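Side-chain contact in CdiI immunity protein (Yersinia kristensenii ATCC 33638, PDB 5E3E), which probably protects the cell that makes it by binding and neutralising the toxic C-terminal nuclease domain of the partner CdiA protein: residues S11-C16 and A34-T39. Sequence-based numbering, arbitrary orientation.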
loop_
_atom_site.group_PDB
_atom_site.type_symbol
_atom_site.label_atom_id
_atom_site.label_comp_id
_atom_site.label_asym_id
_atom_site.label_seq_id
_atom_site.Cartn_x
_atom_site.Cartn_y
_atom_site.Cartn_z
ATOM N N SER A 11 -2.168 -8.298 -3.095
ATOM C CA SER A 11 -1.585 -6.993 -3.467
ATOM C C SER A 11 -2.521 -5.853 -3.008
ATOM O O SER A 11 -2.062 -4.846 -2.521
ATOM C CB SER A 11 -1.330 -6.888 -4.949
ATOM O OG SER A 11 -0.374 -7.869 -5.311
ATOM N N TYR A 12 -3.836 -6.045 -3.161
ATOM C CA TYR A 12 -4.816 -5.046 -2.761
ATOM C C TYR A 12 -4.785 -4.812 -1.245
ATOM O O TYR A 12 -4.672 -3.657 -0.821
ATOM C CB TYR A 12 -6.221 -5.456 -3.206
ATOM C CG TYR A 12 -7.305 -4.507 -2.780
ATOM C CD1 TYR A 12 -7.390 -3.227 -3.321
ATOM C CD2 TYR A 12 -8.210 -4.866 -1.827
ATOM C CE1 TYR A 12 -8.387 -2.341 -2.933
ATOM C CE2 TYR A 12 -9.193 -3.987 -1.414
ATOM C CZ TYR A 12 -9.304 -2.732 -1.973
ATOM O OH TYR A 12 -10.324 -1.849 -1.572
ATOM N N LEU A 13 -4.876 -5.886 -0.441
ATOM C CA LEU A 13 -4.714 -5.749 1.001
ATOM C C LEU A 13 -3.415 -5.019 1.368
ATOM O O LEU A 13 -3.415 -4.116 2.175
ATOM C CB LEU A 13 -4.712 -7.097 1.703
ATOM C CG LEU A 13 -4.510 -7.144 3.211
ATOM C CD1 LEU A 13 -5.681 -6.439 3.932
ATOM C CD2 LEU A 13 -4.385 -8.600 3.646
ATOM N N LEU A 14 -2.308 -5.453 0.792
ATOM C CA LEU A 14 -1.006 -5.039 1.255
ATOM C C LEU A 14 -0.619 -3.649 0.755
ATOM O O LEU A 14 0.138 -2.956 1.434
ATOM C CB LEU A 14 0.060 -6.083 0.887
ATOM C CG LEU A 14 -0.099 -7.441 1.584
ATOM C CD1 LEU A 14 1.002 -8.429 1.226
ATOM C CD2 LEU A 14 -0.249 -7.325 3.082
ATOM N N ARG A 15 -1.194 -3.230 -0.363
ATOM C CA ARG A 15 -0.893 -1.927 -0.926
ATOM C C ARG A 15 -1.915 -0.866 -0.623
ATOM O O ARG A 15 -1.530 0.295 -0.479
ATOM C CB ARG A 15 -0.656 -1.995 -2.413
ATOM C CG ARG A 15 0.477 -2.898 -2.782
ATOM C CD ARG A 15 0.659 -2.933 -4.279
ATOM N NE ARG A 15 1.731 -3.840 -4.710
ATOM C CZ ARG A 15 2.147 -3.964 -5.978
ATOM N NH1 ARG A 15 1.596 -3.256 -6.971
ATOM N NH2 ARG A 15 3.096 -4.833 -6.275
ATOM N N CYS A 16 -3.194 -1.211 -0.538
ATOM C CA CYS A 16 -4.215 -0.206 -0.319
ATOM C C CYS A 16 -4.534 -0.075 1.165
ATOM O O CYS A 16 -4.895 1.026 1.612
ATOM C CB CYS A 16 -5.483 -0.478 -1.114
ATOM S SG CYS A 16 -5.284 -0.200 -2.887
ATOM N N ALA A 34 -9.474 -5.353 10.367
ATOM C CA ALA A 34 -10.895 -5.242 10.643
ATOM C C ALA A 34 -11.584 -4.274 9.704
ATOM O O ALA A 34 -12.723 -4.506 9.326
ATOM C CB ALA A 34 -11.141 -4.827 12.081
ATOM N N ALA A 35 -10.916 -3.185 9.337
ATOM C CA ALA A 35 -11.474 -2.225 8.382
ATOM C C ALA A 35 -11.645 -2.871 6.996
ATOM O O ALA A 35 -12.654 -2.645 6.327
ATOM C CB ALA A 35 -10.581 -0.994 8.278
ATOM N N TYR A 36 -10.650 -3.665 6.579
ATOM C CA TYR A 36 -10.751 -4.412 5.339
ATOM C C TYR A 36 -11.956 -5.363 5.382
ATOM O O TYR A 36 -12.775 -5.401 4.461
ATOM C CB TYR A 36 -9.455 -5.157 5.127
ATOM C CG TYR A 36 -9.477 -6.192 4.059
ATOM C CD1 TYR A 36 -9.097 -5.877 2.760
ATOM C CD2 TYR A 36 -9.765 -7.505 4.345
ATOM C CE1 TYR A 36 -9.081 -6.833 1.757
ATOM C CE2 TYR A 36 -9.736 -8.480 3.350
ATOM C CZ TYR A 36 -9.401 -8.147 2.065
ATOM O OH TYR A 36 -9.359 -9.128 1.115
ATOM N N LYS A 37 -12.068 -6.101 6.455
ATOM C CA LYS A 37 -13.139 -7.066 6.575
ATOM C C LYS A 37 -14.485 -6.363 6.499
ATOM O O LYS A 37 -15.413 -6.875 5.838
ATOM C CB LYS A 37 -13.032 -7.878 7.867
ATOM C CG LYS A 37 -14.169 -8.910 7.969
ATOM C CD LYS A 37 -14.005 -9.866 9.117
ATOM C CE LYS A 37 -15.217 -10.776 9.121
ATOM N NZ LYS A 37 -15.223 -11.748 10.235
ATOM N N ALA A 38 -14.616 -5.227 7.186
ATOM C CA ALA A 38 -15.886 -4.511 7.229
ATOM C C ALA A 38 -16.257 -3.882 5.895
ATOM O O ALA A 38 -17.447 -3.812 5.539
ATOM C CB ALA A 38 -15.859 -3.439 8.302
ATOM N N THR A 39 -15.257 -3.414 5.175
ATOM C CA THR A 39 -15.451 -2.630 3.970
ATOM C C THR A 39 -15.648 -3.502 2.733
ATOM O O THR A 39 -16.540 -3.217 1.903
ATOM C CB THR A 39 -14.234 -1.686 3.761
ATOM O OG1 THR A 39 -14.097 -0.827 4.895
ATOM C CG2 THR A 39 -14.424 -0.830 2.520
#
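Tyr-12 meets Tyr-36 edge against edge: its CD2 lies 4.2 Å from Tyr-36 CE1, each atom near the plane of the other ring, so the two aromatics touch at their rims without stacking. CG of Tyr-12 lies anti to the backbone N (chi1 177°), which carries the ring out from helix 8-17 until its edge meets Tyr-36. Tyrosine suits this place because its ring edge packs in the interior while its hydroxyl is hydrogen-bonded to Glu-40 OE2, just beyond helix 29-39, and to the backbone N of Tyr-63 of the bound toxin chain. The next residue, Leu-13, approaches Tyr-36 quite differently, crossing it at about a right angle. Its CD1 methyl sits over one ring face in a CH-pi contact, 3.9 Å from the centroid of the Tyr-36 ring and 21° off the normal. The methyl is offset toward the rim of the ring, where its nearest atom is Tyr-36 CD1, 3.7 Å from Leu-13 CD1. Leucine suits the place because one branch of its forked end can rest on an aromatic face, its weakly polarised C-H bonds meeting the pi electrons. Tyr-36 thus offers helix 8-17 both a face and an edge, and no hydrogen bond links the two segments. Around this buried junction of a fold built from helices and loops, Tyr-17 packs edge-to-face with Tyr-36, while helix 42-56 supplies Glu-44, touching both tyrosines, and Arg-45 and Met-48, against Tyr-36.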